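Local coordinates for protein possible galactose mutarotase (Streptomyces platensis subsp. rosaceus, PDB 4RNL) that is of unknown function but probably interconverts the alpha and beta anomers of galactose or a related aldose, at residues A86-A92 with N107-H113; R99-T104 with E144-G148. One frame throughout, in Å; residues are numbered along the deposited sequence.

Interaction 1. Residues A86-A92 with N107-H113; sequences ANRIAGA and NGRHSLH. With GOL (glycerol), chain E.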
ATOM      1  N   ALA A  86      -1.617  -8.620   3.870  1.00 11.58           N
ATOM      2  CA  ALA A  86      -0.477  -7.916   3.283  1.00 12.36           C
ATOM      3  C   ALA A  86       0.810  -8.379   3.944  1.00 12.14           C
ATOM      4  O   ALA A  86       0.854  -8.601   5.158  1.00 16.11           O
ATOM      5  CB  ALA A  86      -0.630  -6.416   3.430  1.00 13.50           C
ATOM      6  N   ASN A  87       1.859  -8.473   3.137  1.00 11.15           N
ATOM      7  CA  ASN A  87       3.150  -9.021   3.553  1.00 10.90           C
ATOM      8  C   ASN A  87       3.126 -10.536   3.797  1.00 10.79           C
ATOM      9  O   ASN A  87       2.309 -11.251   3.207  1.00 15.97           O
ATOM     10  CB  ASN A  87       3.750  -8.248   4.733  1.00 14.26           C
ATOM     11  CG  ASN A  87       5.252  -8.146   4.641  1.00 18.17           C
ATOM     12  OD1 ASN A  87       5.964  -9.008   5.145  1.00 21.10           O
ATOM     13  ND2 ASN A  87       5.744  -7.115   3.945  1.00 21.49           N
ATOM     14  N   ARG A  88       4.016 -11.027   4.652  1.00 11.37           N
ATOM     15  CA  ARG A  88       4.330 -12.453   4.662  1.00 13.53           C
ATOM     16  C   ARG A  88       3.723 -13.229   5.818  1.00 13.43           C
ATOM     17  O   ARG A  88       3.640 -12.733   6.944  1.00 16.13           O
ATOM     18  CB  ARG A  88       5.853 -12.651   4.659  1.00 16.37           C
ATOM     19  CG  ARG A  88       6.524 -12.128   3.410  1.00 15.57           C
ATOM     20  CD  ARG A  88       8.033 -12.301   3.424  1.00 14.35           C
ATOM     21  NE  ARG A  88       8.560 -11.991   2.092  1.00 17.96           N
ATOM     22  CZ  ARG A  88       8.825 -10.761   1.665  1.00 27.46           C
ATOM     23  NH1 ARG A  88       8.646  -9.725   2.476  1.00 23.37           N
ATOM     24  NH2 ARG A  88       9.269 -10.562   0.428  1.00 26.33           N
ATOM     25  N   ILE A  89       3.314 -14.459   5.521  1.00 13.91           N
ATOM     26  CA  ILE A  89       2.944 -15.427   6.547  1.00 11.53           C
ATOM     27  C   ILE A  89       3.916 -16.585   6.414  1.00 13.54           C
ATOM     28  O   ILE A  89       3.996 -17.227   5.361  1.00 14.05           O
ATOM     29  CB  ILE A  89       1.497 -15.919   6.362  1.00 11.17           C
ATOM     30  CG1 ILE A  89       0.520 -14.757   6.567  1.00 11.46           C
ATOM     31  CG2 ILE A  89       1.186 -17.081   7.334  1.00 11.60           C
ATOM     32  CD1 ILE A  89      -0.948 -15.099   6.231  1.00 11.39           C
ATOM     33  N   ALA A  90       4.679 -16.829   7.471  1.00 13.85           N
ATOM     34  CA  ALA A  90       5.751 -17.816   7.427  1.00 16.40           C
ATOM     35  C   ALA A  90       5.229 -19.213   7.096  1.00 18.36           C
ATOM     36  O   ALA A  90       4.234 -19.673   7.667  1.00 15.56           O
ATOM     37  CB  ALA A  90       6.515 -17.820   8.743  1.00 15.36           C
ATOM     38  N   GLY A  91       5.896 -19.872   6.153  1.00 17.66           N
ATOM     39  CA  GLY A  91       5.594 -21.253   5.808  1.00 20.32           C
ATOM     40  C   GLY A  91       4.273 -21.436   5.087  1.00 17.86           C
ATOM     41  O   GLY A  91       3.815 -22.570   4.913  1.00 16.72           O
ATOM     42  N   ALA A  92       3.666 -20.325   4.672  1.00 15.57           N
ATOM     43  CA  ALA A  92       2.363 -20.346   4.008  1.00 14.56           C
ATOM     44  C   ALA A  92       1.357 -21.134   4.837  1.00 19.57           C
ATOM     45  O   ALA A  92       0.562 -21.910   4.299  1.00 18.36           O
ATOM     46  CB  ALA A  92       2.478 -20.940   2.602  1.00 14.43           C
ATOM     47  N   ASN A 107       5.992 -17.206  -2.290  1.00 14.68           N
ATOM     48  CA  ASN A 107       7.227 -16.479  -1.999  1.00 18.64           C
ATOM     49  C   ASN A 107       8.208 -17.414  -1.307  1.00 21.88           C
ATOM     50  O   ASN A 107       8.346 -17.393  -0.080  1.00 20.24           O
ATOM     51  CB  ASN A 107       6.910 -15.251  -1.135  1.00 19.03           C
ATOM     52  CG  ASN A 107       8.151 -14.459  -0.741  1.00 27.65           C
ATOM     53  OD1 ASN A 107       8.323 -14.105   0.424  1.00 30.86           O
ATOM     54  ND2 ASN A 107       9.012 -14.180  -1.707  1.00 25.73           N
ATOM     55  N   GLY A 108       8.885 -18.247  -2.094  1.00 19.19           N
ATOM     56  CA  GLY A 108       9.659 -19.337  -1.523  1.00 20.79           C
ATOM     57  C   GLY A 108       8.719 -20.222  -0.725  1.00 25.80           C
ATOM     58  O   GLY A 108       7.709 -20.692  -1.249  1.00 26.67           O
ATOM     59  N   ARG A 109       9.027 -20.433   0.551  1.00 22.87           N
ATOM     60  CA  ARG A 109       8.198 -21.294   1.384  1.00 22.22           C
ATOM     61  C   ARG A 109       7.008 -20.547   1.961  1.00 20.08           C
ATOM     62  O   ARG A 109       6.104 -21.162   2.533  1.00 17.36           O
ATOM     63  CB  ARG A 109       9.026 -21.888   2.528  1.00 22.98           C
ATOM     64  CG  ARG A 109      10.009 -22.956   2.087  1.00 27.59           C
ATOM     65  CD  ARG A 109      10.919 -23.373   3.230  1.00 46.20           C
ATOM     66  NE  ARG A 109      12.312 -23.439   2.794  1.00 57.30           N
ATOM     67  CZ  ARG A 109      13.061 -24.536   2.810  1.00 61.88           C
ATOM     68  NH1 ARG A 109      12.564 -25.679   3.261  1.00 64.74           N
ATOM     69  NH2 ARG A 109      14.316 -24.483   2.385  1.00 62.71           N
ATOM     70  N   HIS A 110       7.011 -19.227   1.807  1.00 16.20           N
ATOM     71  CA  HIS A 110       6.056 -18.372   2.499  1.00 14.57           C
ATOM     72  C   HIS A 110       4.903 -17.934   1.607  1.00 15.23           C
ATOM     73  O   HIS A 110       4.974 -18.025   0.382  1.00 17.71           O
ATOM     74  CB  HIS A 110       6.762 -17.121   3.041  1.00 16.67           C
ATOM     75  CG  HIS A 110       8.011 -17.418   3.807  1.00 17.56           C
ATOM     76  ND1 HIS A 110       8.066 -18.378   4.792  1.00 18.64           N
ATOM     77  CD2 HIS A 110       9.249 -16.874   3.740  1.00 18.25           C
ATOM     78  CE1 HIS A 110       9.289 -18.424   5.294  1.00 20.34           C
ATOM     79  NE2 HIS A 110      10.026 -17.520   4.670  1.00 19.56           N
ATOM     80  N   SER A 111       3.840 -17.450   2.240  1.00 14.83           N
ATOM     81  CA  SER A 111       2.766 -16.763   1.531  1.00 15.52           C
ATOM     82  C   SER A 111       3.000 -15.257   1.579  1.00 14.94           C
ATOM     83  O   SER A 111       3.311 -14.707   2.644  1.00 14.88           O
ATOM     84  CB  SER A 111       1.423 -17.100   2.180  1.00 15.50           C
ATOM     85  OG  SER A 111       0.438 -16.150   1.807  1.00 15.74           O
ATOM     86  N   LEU A 112       2.851 -14.584   0.435  1.00 13.33           N
ATOM     87  CA  LEU A 112       3.076 -13.135   0.357  1.00 10.79           C
ATOM     88  C   LEU A 112       1.871 -12.437  -0.247  1.00 11.15           C
ATOM     89  O   LEU A 112       1.355 -12.873  -1.285  1.00 14.30           O
ATOM     90  CB  LEU A 112       4.305 -12.823  -0.508  1.00 13.65           C
ATOM     91  CG  LEU A 112       4.553 -11.357  -0.879  1.00 16.23           C
ATOM     92  CD1 LEU A 112       4.942 -10.524   0.339  1.00 16.15           C
ATOM     93  CD2 LEU A 112       5.621 -11.266  -1.955  1.00 21.45           C
ATOM     94  N   HIS A 113       1.424 -11.369   0.411  1.00 11.55           N
ATOM     95  CA  HIS A 113       0.424 -10.448  -0.145  1.00  9.26           C
ATOM     96  C   HIS A 113      -0.860 -11.143  -0.588  1.00 10.50           C
ATOM     97  O   HIS A 113      -1.472 -10.772  -1.593  1.00 11.70           O
ATOM     98  CB  HIS A 113       1.017  -9.645  -1.322  1.00  9.22           C
ATOM     99  CG  HIS A 113       2.062  -8.645  -0.920  1.00 11.09           C
ATOM    100  ND1 HIS A 113       2.108  -8.069   0.330  1.00 11.97           N
ATOM    101  CD2 HIS A 113       3.095  -8.109  -1.616  1.00 10.48           C
ATOM    102  CE1 HIS A 113       3.126  -7.228   0.395  1.00 13.55           C
ATOM    103  NE2 HIS A 113       3.740  -7.229  -0.779  1.00 13.41           N
TER
HETATM  104  C1  GOL E 401       7.139  -5.118   0.445  1.00 28.77           C
HETATM  105  O1  GOL E 401       5.737  -5.059   0.349  1.00 34.91           O
HETATM  106  C2  GOL E 401       7.613  -6.570   0.495  1.00 29.93           C
HETATM  107  O2  GOL E 401       8.115  -6.878   1.793  1.00 17.63           O
HETATM  108  C3  GOL E 401       8.707  -6.739  -0.560  1.00 36.82           C
HETATM  109  O3  GOL E 401       9.402  -7.956  -0.384  1.00 34.73           O
HETATM  110  O   HOH W   1      -0.163 -13.465   2.522  1.00 12.86           O
HETATM  111  O   HOH W   2      10.926 -11.579  -1.780  1.00 43.35           O
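Arg88 reaches across to Asn107 at about a right angle, and its NE gives a hydrogen bond of 2.7 Å to Asn107 OD1. CG anti to the carbonyl carbon (chi1 -64°), with the chain extended to NE, carries the guanidinium there. The acceptor sits at the guanidinium edge, yet the donor is tilted 31° from the amide's carbonyl plane. Leu112 runs alongside Arg88, and its CD1 lies 4.1 Å above the guanidinium plane; the same methyl covers one face of the His113 ring, at 3.5 Å. Strands 88-89 and 111-112 of the galactose mutarotase-like fold pair antiparallel, Ile89 and Ser111 hydrogen-bonded in both directions. A glycerol, probably from the crystallisation liquor, is bound in what is probably the sugar pocket: Arg88 NH2 donates to its O3 (2.7 Å), NH1 to O2 and His113 NE2 to O1; Asp242, Glu308 and His182 bind it too. Were Arg88 an alanine, Asn107 OD1 would probably lose this donor, Leu112 CD1 the flat group it covers, and the glycerol two bonds. At the other ring nitrogen, His113 ND1 accepts from Asn87 N (2.8 Å), tilted 21° from the ring plane, which helps set its rotation. His110 ND1 accepts from Gly91 N; NE2 bonds Thr213.

Interaction 2. Residues R99-T104 with E144-G148; sequences RTDALT and EGFPG
Residues 99-104 and 144-147 run nearly antiparallel, their end-to-end directions 168° apart, and their CA atoms are nearest at Leu103 and Gly145, 5.0 Å apart. Ordered waters, rather than direct hydrogen bonds, link the two backbones. One water donates to both Ala102 O and Gly145 O; another accepts from Thr104 N and donates to Glu144 O and OE1. A third ties Glu144 OE1 to Thr104 OG1, while Glu144 OE2 takes the backbone N-H of Gly117. Among the side chains, Leu103 crosses Phe146 at about a right angle and sets CD2 squarely over the ring, 3.9 Å from its centroid and 7° off the normal, a CH-pi contact. CG anti to the carbonyl carbon (chi1 -47°) swings the Leu103 branch toward residues 144-146, with CD2 3.3 Å from Glu144 O. Gly145 has to be small: a CB there would run into Ala102 O, and its backbone angles favour glycine as well. Pro147 turns its ring toward Asp101, with CD 3.5 Å from OD1, and Arg99 NH1 passes Pro147 CB at 3.4 Å. Asp101 OD1 in turn lies over one face of the Arg99 guanidinium. This is a peripheral beta-hairpin, strands 93-96 and 99-102, laid against the loop between strands 132-139 and 150-159 of a mutarotase-like beta-sandwich.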
ATOM      1  N   ARG A  99      -7.385 -24.679  14.230  1.00 26.10           N
ATOM      2  CA  ARG A  99      -7.395 -25.192  12.868  1.00 22.46           C
ATOM      3  C   ARG A  99      -6.197 -24.667  12.082  1.00 25.18           C
ATOM      4  O   ARG A  99      -5.900 -23.467  12.122  1.00 20.62           O
ATOM      5  CB  ARG A  99      -8.703 -24.776  12.184  1.00 32.45           C
ATOM      6  CG  ARG A  99      -8.753 -25.020  10.689  1.00 44.65           C
ATOM      7  CD  ARG A  99     -10.173 -25.357  10.238  1.00 58.78           C
ATOM      8  NE  ARG A  99     -10.868 -24.221   9.633  1.00 63.88           N
ATOM      9  CZ  ARG A  99     -11.180 -24.133   8.342  1.00 65.33           C
ATOM     10  NH1 ARG A  99     -11.819 -23.062   7.887  1.00 63.33           N
ATOM     11  NH2 ARG A  99     -10.863 -25.115   7.506  1.00 64.43           N
ATOM     12  N   THR A 100      -5.509 -25.565  11.375  1.00 20.54           N
ATOM     13  CA  THR A 100      -4.371 -25.185  10.530  1.00 23.79           C
ATOM     14  C   THR A 100      -4.838 -24.808   9.131  1.00 23.54           C
ATOM     15  O   THR A 100      -5.508 -25.590   8.457  1.00 21.88           O
ATOM     16  CB  THR A 100      -3.329 -26.326  10.423  1.00 27.54           C
ATOM     17  OG1 THR A 100      -2.786 -26.611  11.721  1.00 26.73           O
ATOM     18  CG2 THR A 100      -2.193 -25.930   9.496  1.00 30.25           C
ATOM     19  N   ASP A 101      -4.496 -23.596   8.710  1.00 16.08           N
ATOM     20  CA  ASP A 101      -4.857 -23.104   7.384  1.00 15.70           C
ATOM     21  C   ASP A 101      -3.661 -23.179   6.444  1.00 22.95           C
ATOM     22  O   ASP A 101      -2.593 -22.659   6.752  1.00 23.99           O
ATOM     23  CB  ASP A 101      -5.350 -21.653   7.477  1.00 18.13           C
ATOM     24  CG  ASP A 101      -6.678 -21.537   8.201  1.00 34.65           C
ATOM     25  OD1 ASP A 101      -7.724 -21.781   7.556  1.00 41.61           O
ATOM     26  OD2 ASP A 101      -6.676 -21.214   9.412  1.00 40.26           O
ATOM     27  N   ALA A 102      -3.841 -23.821   5.297  1.00 17.19           N
ATOM     28  CA  ALA A 102      -2.760 -23.959   4.322  1.00 19.78           C
ATOM     29  C   ALA A 102      -2.902 -22.951   3.187  1.00 15.47           C
ATOM     30  O   ALA A 102      -3.937 -22.890   2.512  1.00 17.28           O
ATOM     31  CB  ALA A 102      -2.730 -25.382   3.769  1.00 21.19           C
ATOM     32  N   LEU A 103      -1.855 -22.160   2.960  1.00 14.24           N
ATOM     33  CA  LEU A 103      -1.875 -21.163   1.896  1.00 15.64           C
ATOM     34  C   LEU A 103      -0.933 -21.590   0.768  1.00 17.68           C
ATOM     35  O   LEU A 103      -0.126 -22.511   0.934  1.00 19.36           O
ATOM     36  CB  LEU A 103      -1.470 -19.787   2.448  1.00 17.59           C
ATOM     37  CG  LEU A 103      -2.163 -19.355   3.750  1.00 17.71           C
ATOM     38  CD1 LEU A 103      -1.505 -18.113   4.329  1.00 13.49           C
ATOM     39  CD2 LEU A 103      -3.659 -19.107   3.537  1.00 15.27           C
ATOM     40  N   THR A 104      -1.047 -20.936  -0.380  1.00 17.92           N
ATOM     41  CA  THR A 104      -0.159 -21.211  -1.507  1.00 16.88           C
ATOM     42  C   THR A 104       1.192 -20.547  -1.263  1.00 15.17           C
ATOM     43  O   THR A 104       1.256 -19.342  -1.002  1.00 13.99           O
ATOM     44  CB  THR A 104      -0.746 -20.665  -2.811  1.00 18.88           C
ATOM     45  OG1 THR A 104      -1.990 -21.323  -3.073  1.00 17.75           O
ATOM     46  CG2 THR A 104       0.218 -20.899  -3.988  1.00 14.36           C
ATOM     47  N   GLU A 144      -7.825 -18.366  -1.692  1.00 14.71           N
ATOM     48  CA  GLU A 144      -6.396 -18.444  -1.384  1.00 16.90           C
ATOM     49  C   GLU A 144      -6.114 -19.109  -0.035  1.00 18.64           C
ATOM     50  O   GLU A 144      -5.076 -18.865   0.580  1.00 15.46           O
ATOM     51  CB  GLU A 144      -5.741 -17.062  -1.445  1.00 14.81           C
ATOM     52  CG  GLU A 144      -5.621 -16.489  -2.861  1.00 16.67           C
ATOM     53  CD  GLU A 144      -4.643 -17.266  -3.727  1.00 23.00           C
ATOM     54  OE1 GLU A 144      -3.811 -18.031  -3.179  1.00 18.35           O
ATOM     55  OE2 GLU A 144      -4.708 -17.123  -4.965  1.00 28.20           O
ATOM     56  N   GLY A 145      -7.034 -19.951   0.420  1.00 17.94           N
ATOM     57  CA  GLY A 145      -6.823 -20.689   1.656  1.00 17.12           C
ATOM     58  C   GLY A 145      -7.316 -20.005   2.922  1.00 17.93           C
ATOM     59  O   GLY A 145      -7.349 -20.631   3.971  1.00 17.51           O
ATOM     60  N   PHE A 146      -7.702 -18.733   2.833  1.00 16.20           N
ATOM     61  CA  PHE A 146      -8.175 -18.001   4.011  1.00 13.57           C
ATOM     62  C   PHE A 146      -9.624 -18.380   4.299  1.00 17.69           C
ATOM     63  O   PHE A 146     -10.445 -18.417   3.387  1.00 15.48           O
ATOM     64  CB  PHE A 146      -8.049 -16.485   3.791  1.00 12.95           C
ATOM     65  CG  PHE A 146      -6.629 -16.003   3.663  1.00 15.67           C
ATOM     66  CD1 PHE A 146      -5.890 -15.683   4.791  1.00 14.18           C
ATOM     67  CD2 PHE A 146      -6.034 -15.857   2.415  1.00 13.78           C
ATOM     68  CE1 PHE A 146      -4.572 -15.238   4.686  1.00 15.19           C
ATOM     69  CE2 PHE A 146      -4.712 -15.417   2.297  1.00 14.48           C
ATOM     70  CZ  PHE A 146      -3.982 -15.104   3.429  1.00 18.02           C
ATOM     71  N   PRO A 147      -9.946 -18.669   5.572  1.00 15.17           N
ATOM     72  CA  PRO A 147     -11.309 -19.084   5.916  1.00 16.76           C
ATOM     73  C   PRO A 147     -12.262 -17.890   6.029  1.00 15.80           C
ATOM     74  O   PRO A 147     -11.839 -16.771   6.327  1.00 14.07           O
ATOM     75  CB  PRO A 147     -11.122 -19.765   7.277  1.00 17.21           C
ATOM     76  CG  PRO A 147      -9.976 -19.020   7.899  1.00 17.69           C
ATOM     77  CD  PRO A 147      -9.064 -18.607   6.751  1.00 15.85           C
ATOM     78  N   GLY A 148     -13.543 -18.123   5.767  1.00 16.92           N
ATOM     79  CA  GLY A 148     -14.540 -17.080   5.925  1.00 15.13           C
ATOM     80  C   GLY A 148     -14.733 -16.237   4.684  1.00 14.86           C
ATOM     81  O   GLY A 148     -13.768 -15.878   4.003  1.00 16.55           O
TER
HETATM   82  O   HOH W   3      -6.545 -23.255   4.056  1.00 29.69           O
HETATM   83  O   HOH W   4      -2.820 -18.676  -0.772  1.00 16.48           O
HETATM   84  O   HOH W   5      -3.594 -20.273  -4.995  1.00 21.02           O

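In the fold
The two interactions lie on the same side of the chain's centre, their own centres about 12 Å apart, and their segments alternate along the sequence: 86-92, 99-104, 107-113, then 144-148. The hairpin of strands 93-96 and 99-102 therefore grows out of the chain between the two strands of interaction 1 and carries interaction 2 outward. They meet directly: Ala92 O lies 2.8 Å from Leu103 N, a probable hydrogen bond, and Leu103 CD1 packs on Ile89 CD1 at 3.6 Å. Interaction 1 borders the glycerol-filled pocket, whereas interaction 2 joins the hairpin to the loop joining strands 132-139 and 150-159 of the large sheet. Phe146 also touches Ile89 directly, so that Ile89, Leu103 and Phe146 bring the two contacts together.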